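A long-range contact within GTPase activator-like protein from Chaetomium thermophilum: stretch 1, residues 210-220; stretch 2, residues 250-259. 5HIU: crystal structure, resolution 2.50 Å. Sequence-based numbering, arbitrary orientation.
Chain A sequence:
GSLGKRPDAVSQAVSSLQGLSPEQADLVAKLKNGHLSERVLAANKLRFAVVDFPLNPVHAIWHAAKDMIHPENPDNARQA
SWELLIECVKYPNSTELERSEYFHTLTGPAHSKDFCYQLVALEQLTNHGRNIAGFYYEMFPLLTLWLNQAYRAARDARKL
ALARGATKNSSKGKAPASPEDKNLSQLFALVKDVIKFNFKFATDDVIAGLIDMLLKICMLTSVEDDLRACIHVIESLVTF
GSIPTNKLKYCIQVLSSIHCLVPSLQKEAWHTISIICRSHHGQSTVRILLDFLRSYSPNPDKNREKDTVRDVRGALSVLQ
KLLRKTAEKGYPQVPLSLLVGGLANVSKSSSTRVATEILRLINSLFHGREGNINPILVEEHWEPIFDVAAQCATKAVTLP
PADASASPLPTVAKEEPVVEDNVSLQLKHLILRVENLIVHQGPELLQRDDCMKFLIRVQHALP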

ATOM      1  N   LEU A 210       3.457  -0.586  11.762  1.00 56.19           N
ATOM      2  CA  LEU A 210       3.945  -0.451  10.417  1.00 55.21           C
ATOM      3  C   LEU A 210       2.781  -0.114   9.491  1.00 54.83           C
ATOM      4  O   LEU A 210       2.875   0.820   8.710  1.00 49.20           O
ATOM      5  CB  LEU A 210       4.654  -1.719   9.989  1.00 54.42           C
ATOM      6  CG  LEU A 210       5.050  -1.744   8.524  1.00 58.31           C
ATOM      7  CD1 LEU A 210       5.890  -0.536   8.111  1.00 62.52           C
ATOM      8  CD2 LEU A 210       5.790  -3.043   8.273  1.00 59.28           C
ATOM      9  N   ILE A 211       1.677  -0.848   9.625  1.00 55.77           N
ATOM     10  CA  ILE A 211       0.492  -0.619   8.811  1.00 54.17           C
ATOM     11  C   ILE A 211       0.021   0.821   8.885  1.00 60.22           C
ATOM     12  O   ILE A 211      -0.184   1.446   7.840  1.00 63.73           O
ATOM     13  CB  ILE A 211      -0.657  -1.561   9.211  1.00 58.31           C
ATOM     14  CG1 ILE A 211      -0.364  -2.980   8.717  1.00 58.38           C
ATOM     15  CG2 ILE A 211      -1.980  -1.100   8.619  1.00 56.12           C
ATOM     16  CD1 ILE A 211      -1.037  -4.060   9.543  1.00 62.16           C
ATOM     17  N   ASP A 212      -0.148   1.342  10.107  1.00 64.43           N
ATOM     18  CA  ASP A 212      -0.549   2.749  10.308  1.00 66.35           C
ATOM     19  C   ASP A 212       0.325   3.705   9.521  1.00 60.65           C
ATOM     20  O   ASP A 212      -0.157   4.628   8.864  1.00 68.43           O
ATOM     21  CB  ASP A 212      -0.444   3.169  11.786  1.00 69.79           C
ATOM     22  CG  ASP A 212      -1.420   2.457  12.668  1.00 71.36           C
ATOM     23  OD1 ASP A 212      -2.291   1.734  12.152  1.00 73.05           O
ATOM     24  OD2 ASP A 212      -1.313   2.612  13.898  1.00 81.89           O
ATOM     25  N   MET A 213       1.622   3.493   9.622  1.00 54.93           N
ATOM     26  CA  MET A 213       2.583   4.368   8.980  1.00 60.50           C
ATOM     27  C   MET A 213       2.395   4.381   7.448  1.00 60.47           C
ATOM     28  O   MET A 213       2.430   5.450   6.823  1.00 56.96           O
ATOM     29  CB  MET A 213       3.989   3.891   9.354  1.00 63.36           C
ATOM     30  CG  MET A 213       5.135   4.813   9.003  1.00 65.69           C
ATOM     31  SD  MET A 213       5.025   6.376   9.867  1.00 74.59           S
ATOM     32  CE  MET A 213       4.473   7.481   8.559  1.00 66.27           C
ATOM     33  N   LEU A 214       2.167   3.205   6.855  1.00 54.98           N
ATOM     34  CA  LEU A 214       1.993   3.111   5.408  1.00 56.39           C
ATOM     35  C   LEU A 214       0.713   3.774   4.935  1.00 58.08           C
ATOM     36  O   LEU A 214       0.660   4.334   3.835  1.00 53.62           O
ATOM     37  CB  LEU A 214       1.916   1.674   4.966  1.00 54.39           C
ATOM     38  CG  LEU A 214       3.100   0.821   5.326  1.00 53.30           C
ATOM     39  CD1 LEU A 214       2.589  -0.596   5.385  1.00 53.34           C
ATOM     40  CD2 LEU A 214       4.233   1.001   4.330  1.00 55.24           C
ATOM     41  N   LEU A 215      -0.325   3.685   5.753  1.00 57.48           N
ATOM     42  CA  LEU A 215      -1.598   4.217   5.344  1.00 61.40           C
ATOM     43  C   LEU A 215      -1.575   5.726   5.419  1.00 62.99           C
ATOM     44  O   LEU A 215      -2.133   6.393   4.553  1.00 69.51           O
ATOM     45  CB  LEU A 215      -2.715   3.644   6.190  1.00 61.89           C
ATOM     46  CG  LEU A 215      -2.857   2.137   6.071  1.00 62.60           C
ATOM     47  CD1 LEU A 215      -4.057   1.705   6.887  1.00 63.86           C
ATOM     48  CD2 LEU A 215      -2.974   1.643   4.632  1.00 59.71           C
ATOM     49  N   LYS A 216      -0.932   6.259   6.450  1.00 63.78           N
ATOM     50  CA  LYS A 216      -0.689   7.704   6.552  1.00 68.95           C
ATOM     51  C   LYS A 216      -0.108   8.168   5.210  1.00 63.64           C
ATOM     52  O   LYS A 216      -0.697   8.973   4.478  1.00 61.41           O
ATOM     53  CB  LYS A 216       0.302   7.971   7.690  1.00 80.45           C
ATOM     54  CG  LYS A 216       0.237   9.341   8.343  1.00 93.28           C
ATOM     55  CD  LYS A 216       1.128   9.385   9.589  1.00 97.17           C
ATOM     56  CE  LYS A 216       0.398  10.027  10.761  1.00108.15           C
ATOM     57  NZ  LYS A 216       1.284  10.301  11.929  1.00114.38           N
ATOM     58  N   ILE A 217       1.032   7.593   4.865  1.00 55.49           N
ATOM     59  CA  ILE A 217       1.713   7.946   3.638  1.00 55.16           C
ATOM     60  C   ILE A 217       0.799   7.786   2.425  1.00 53.30           C
ATOM     61  O   ILE A 217       0.814   8.611   1.521  1.00 54.52           O
ATOM     62  CB  ILE A 217       2.991   7.126   3.487  1.00 54.48           C
ATOM     63  CG1 ILE A 217       3.976   7.538   4.589  1.00 56.67           C
ATOM     64  CG2 ILE A 217       3.617   7.324   2.121  1.00 51.20           C
ATOM     65  CD1 ILE A 217       5.073   6.523   4.815  1.00 61.72           C
ATOM     66  N   CYS A 218      -0.016   6.743   2.419  1.00 55.41           N
ATOM     67  CA  CYS A 218      -0.983   6.547   1.357  1.00 52.75           C
ATOM     68  C   CYS A 218      -1.931   7.727   1.204  1.00 55.19           C
ATOM     69  O   CYS A 218      -2.151   8.228   0.108  1.00 51.61           O
ATOM     70  CB  CYS A 218      -1.790   5.284   1.606  1.00 54.53           C
ATOM     71  SG  CYS A 218      -0.942   3.776   1.083  1.00 55.76           S
ATOM     72  N   MET A 219      -2.478   8.205   2.308  1.00 62.17           N
ATOM     73  CA  MET A 219      -3.482   9.244   2.229  1.00 62.05           C
ATOM     74  C   MET A 219      -2.907  10.632   2.125  1.00 68.59           C
ATOM     75  O   MET A 219      -3.658  11.589   2.028  1.00 85.40           O
ATOM     76  CB  MET A 219      -4.434   9.138   3.418  1.00 65.84           C
ATOM     77  CG  MET A 219      -5.211   7.829   3.427  1.00 69.78           C
ATOM     78  SD  MET A 219      -5.973   7.438   1.828  1.00 76.05           S
ATOM     79  CE  MET A 219      -7.162   8.779   1.803  1.00 76.26           C
ATOM     80  N   LEU A 220      -1.595  10.787   2.161  1.00 73.10           N
ATOM     81  CA  LEU A 220      -1.043  12.121   1.969  1.00 80.39           C
ATOM     82  C   LEU A 220       0.313  11.982   1.408  1.00 77.41           C
ATOM     83  O   LEU A 220       1.265  11.843   2.130  1.00102.29           O
ATOM     84  CB  LEU A 220      -1.046  12.940   3.268  1.00 81.84           C
ATOM     85  CG  LEU A 220      -0.430  12.385   4.557  1.00 82.75           C
ATOM     86  CD1 LEU A 220       1.013  12.822   4.742  1.00 87.86           C
ATOM     87  CD2 LEU A 220      -1.226  12.866   5.752  1.00 89.49           C
TER
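Stretch 2 250-259: YCIQVLSSIH

Helices that pack side by side in an all-helical protein often do so without a single polar bond between them, each satisfying its own backbone and offering the other a stripe of apolar side chains. The contact between residues 210-220 and 250-259 of this GTPase activator-like protein is a compact example. Stretch 2 is helical throughout, part of a longer helix that begins before Tyr250 and continues beyond His259. It lies beside the helix of stretch 1 with the two chains running in the same general direction: the angle between their N-to-C directions is 28°, with a signed crossing angle of 28°, and the axes approach to 10.3 Å. The backbones come nearest at Leu215 and Val254, whose CA atoms are 6.6 Å apart.

Backbone hydrogen bonding stays within each helix. In stretch 2 the i to i+4 pattern runs without a break, from Val254 N to Tyr250 O at 2.8 Å through to His259 N to Leu255 O at 2.8 Å. Stretch 1 shows the same pattern around the contact, with Leu215 N bonded to Ile211 O at 3.1 Å and Met219 N to Leu215 O at 2.9 Å. A serine side chain can join this internal network: Ser257 OG donates to Gln253 O at 2.9 Å, so the hydroxyl is satisfied by its own helix even though its CA-to-CB bond points toward stretch 1. No hydrogen bond crosses between the stretches.

What crosses is apolar packing, centred on Leu215 and Val254, the two residues most extensively covered by the opposing stretch. Both direct their CA-to-CB bonds toward the other helix. Leu215, with chi1 in m and chi2 in t, places CD2 3.8 Å from Val254 CB, while its other methyl, CD1, lies 3.6 Å from Tyr250 CB. The forked side chain thereby spans one helical turn of stretch 2. Val254 is likewise shared: its CG1 is 3.4 Å from Cys218 CB, a tight contact, and its CG2 is 3.9 Å from Met219 CG. The methionine starts sideways at its CA-to-CB bond, but the end of its side chain comes nearer to stretch 2.

Two cysteine sulfurs extend the packing along the helices. Toward the beginning of the stretches, Ile211 CG2 meets Cys251 SG at 3.9 Å; Leu215 CD1 also approaches that sulfur, at 4.5 Å. Farther along, Cys218 SG lies 4.1 Å from Ile258 CD1. The CA-to-CB bond of Ile258 points sideways, but the end of the side chain comes nearer to stretch 1.

The contact is modest, burying 361 Å² summed over both stretches, and its spacing reflects helical periodicity. Ile211, Leu215 and Cys218 recur at intervals of four and three residues, as do Tyr250, Val254 and Ser257, so side chains about one turn apart return to the face turned toward the other helix.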

ATOM      1  N   TYR A 250      -9.119  -0.246   7.699  1.00 72.87           N
ATOM      2  CA  TYR A 250      -8.279   0.854   7.254  1.00 70.32           C
ATOM      3  C   TYR A 250      -7.516   0.486   5.968  1.00 64.23           C
ATOM      4  O   TYR A 250      -7.508   1.271   5.013  1.00 65.29           O
ATOM      5  CB  TYR A 250      -7.350   1.303   8.402  1.00 78.99           C
ATOM      6  CG  TYR A 250      -8.041   2.083   9.533  1.00 87.09           C
ATOM      7  CD1 TYR A 250      -9.436   2.189   9.606  1.00 90.52           C
ATOM      8  CD2 TYR A 250      -7.288   2.704  10.535  1.00 91.93           C
ATOM      9  CE1 TYR A 250     -10.048   2.906  10.618  1.00 98.46           C
ATOM     10  CE2 TYR A 250      -7.894   3.420  11.555  1.00 93.86           C
ATOM     11  CZ  TYR A 250      -9.274   3.514  11.585  1.00102.85           C
ATOM     12  OH  TYR A 250      -9.897   4.212  12.580  1.00117.07           O
ATOM     13  N   CYS A 251      -6.898  -0.693   5.917  1.00 57.52           N
ATOM     14  CA  CYS A 251      -6.304  -1.169   4.645  1.00 55.47           C
ATOM     15  C   CYS A 251      -7.319  -1.151   3.478  1.00 52.82           C
ATOM     16  O   CYS A 251      -7.051  -0.615   2.404  1.00 48.13           O
ATOM     17  CB  CYS A 251      -5.777  -2.579   4.810  1.00 55.53           C
ATOM     18  SG  CYS A 251      -4.400  -2.684   5.958  1.00 57.68           S
ATOM     19  N   ILE A 252      -8.501  -1.702   3.715  1.00 51.91           N
ATOM     20  CA  ILE A 252      -9.548  -1.704   2.708  1.00 54.64           C
ATOM     21  C   ILE A 252      -9.969  -0.280   2.355  1.00 59.79           C
ATOM     22  O   ILE A 252     -10.050   0.061   1.160  1.00 58.08           O
ATOM     23  CB  ILE A 252     -10.774  -2.554   3.127  1.00 55.29           C
ATOM     24  CG1 ILE A 252     -10.389  -4.026   3.338  1.00 53.78           C
ATOM     25  CG2 ILE A 252     -11.854  -2.489   2.067  1.00 56.91           C
ATOM     26  CD1 ILE A 252      -9.682  -4.679   2.159  1.00 49.78           C
ATOM     27  N   GLN A 253     -10.230   0.556   3.365  1.00 62.92           N
ATOM     28  CA  GLN A 253     -10.460   1.981   3.090  1.00 65.09           C
ATOM     29  C   GLN A 253      -9.389   2.490   2.135  1.00 64.72           C
ATOM     30  O   GLN A 253      -9.692   3.007   1.052  1.00 68.94           O
ATOM     31  CB  GLN A 253     -10.411   2.841   4.351  1.00 69.41           C
ATOM     32  CG  GLN A 253     -11.717   2.943   5.103  1.00 75.24           C
ATOM     33  CD  GLN A 253     -11.762   4.152   6.020  1.00 82.17           C
ATOM     34  OE1 GLN A 253     -10.744   4.552   6.585  1.00 84.86           O
ATOM     35  NE2 GLN A 253     -12.948   4.736   6.182  1.00 86.90           N
ATOM     36  N   VAL A 254      -8.132   2.334   2.522  1.00 55.29           N
ATOM     37  CA  VAL A 254      -7.096   3.042   1.796  1.00 57.06           C
ATOM     38  C   VAL A 254      -6.959   2.468   0.409  1.00 54.81           C
ATOM     39  O   VAL A 254      -6.957   3.214  -0.574  1.00 63.04           O
ATOM     40  CB  VAL A 254      -5.755   3.051   2.543  1.00 57.66           C
ATOM     41  CG1 VAL A 254      -4.624   3.485   1.633  1.00 56.06           C
ATOM     42  CG2 VAL A 254      -5.852   3.976   3.740  1.00 61.02           C
ATOM     43  N   LEU A 255      -6.846   1.149   0.333  1.00 53.30           N
ATOM     44  CA  LEU A 255      -6.748   0.435  -0.965  1.00 47.77           C
ATOM     45  C   LEU A 255      -7.958   0.626  -1.883  1.00 45.68           C
ATOM     46  O   LEU A 255      -7.785   0.788  -3.089  1.00 44.86           O
ATOM     47  CB  LEU A 255      -6.610  -1.049  -0.735  1.00 42.87           C
ATOM     48  CG  LEU A 255      -5.343  -1.454  -0.046  1.00 42.15           C
ATOM     49  CD1 LEU A 255      -5.571  -2.777   0.667  1.00 42.91           C
ATOM     50  CD2 LEU A 255      -4.240  -1.543  -1.078  1.00 43.83           C
ATOM     51  N   SER A 256      -9.162   0.594  -1.312  1.00 45.58           N
ATOM     52  CA  SER A 256     -10.381   0.825  -2.092  1.00 54.28           C
ATOM     53  C   SER A 256     -10.405   2.222  -2.660  1.00 54.81           C
ATOM     54  O   SER A 256     -10.905   2.450  -3.744  1.00 57.67           O
ATOM     55  CB  SER A 256     -11.638   0.615  -1.255  1.00 57.81           C
ATOM     56  OG  SER A 256     -11.912  -0.772  -1.142  1.00 58.61           O
ATOM     57  N   SER A 257      -9.842   3.153  -1.915  1.00 62.48           N
ATOM     58  CA  SER A 257      -9.777   4.524  -2.357  1.00 66.44           C
ATOM     59  C   SER A 257      -8.746   4.683  -3.465  1.00 59.37           C
ATOM     60  O   SER A 257      -9.004   5.330  -4.467  1.00 64.60           O
ATOM     61  CB  SER A 257      -9.508   5.432  -1.158  1.00 71.81           C
ATOM     62  OG  SER A 257     -10.626   5.376  -0.264  1.00 80.67           O
ATOM     63  N   ILE A 258      -7.579   4.085  -3.309  1.00 60.46           N
ATOM     64  CA  ILE A 258      -6.554   4.195  -4.343  1.00 59.36           C
ATOM     65  C   ILE A 258      -7.090   3.556  -5.607  1.00 58.68           C
ATOM     66  O   ILE A 258      -6.938   4.090  -6.704  1.00 55.70           O
ATOM     67  CB  ILE A 258      -5.255   3.508  -3.922  1.00 56.09           C
ATOM     68  CG1 ILE A 258      -4.544   4.331  -2.854  1.00 56.37           C
ATOM     69  CG2 ILE A 258      -4.331   3.325  -5.112  1.00 59.58           C
ATOM     70  CD1 ILE A 258      -3.626   3.500  -1.971  1.00 55.62           C
ATOM     71  N   HIS A 259      -7.719   2.400  -5.418  1.00 60.06           N
ATOM     72  CA  HIS A 259      -8.333   1.632  -6.498  1.00 62.78           C
ATOM     73  C   HIS A 259      -9.256   2.468  -7.331  1.00 66.80           C
ATOM     74  O   HIS A 259      -9.222   2.420  -8.554  1.00 67.62           O
ATOM     75  CB  HIS A 259      -9.151   0.497  -5.910  1.00 59.71           C
ATOM     76  CG  HIS A 259      -9.847  -0.336  -6.929  1.00 59.04           C
ATOM     77  ND1 HIS A 259      -9.171  -1.077  -7.873  1.00 60.46           N
ATOM     78  CD2 HIS A 259     -11.160  -0.579  -7.126  1.00 60.75           C
ATOM     79  CE1 HIS A 259     -10.042  -1.727  -8.621  1.00 63.00           C
ATOM     80  NE2 HIS A 259     -11.256  -1.434  -8.193  1.00 63.04           N
TER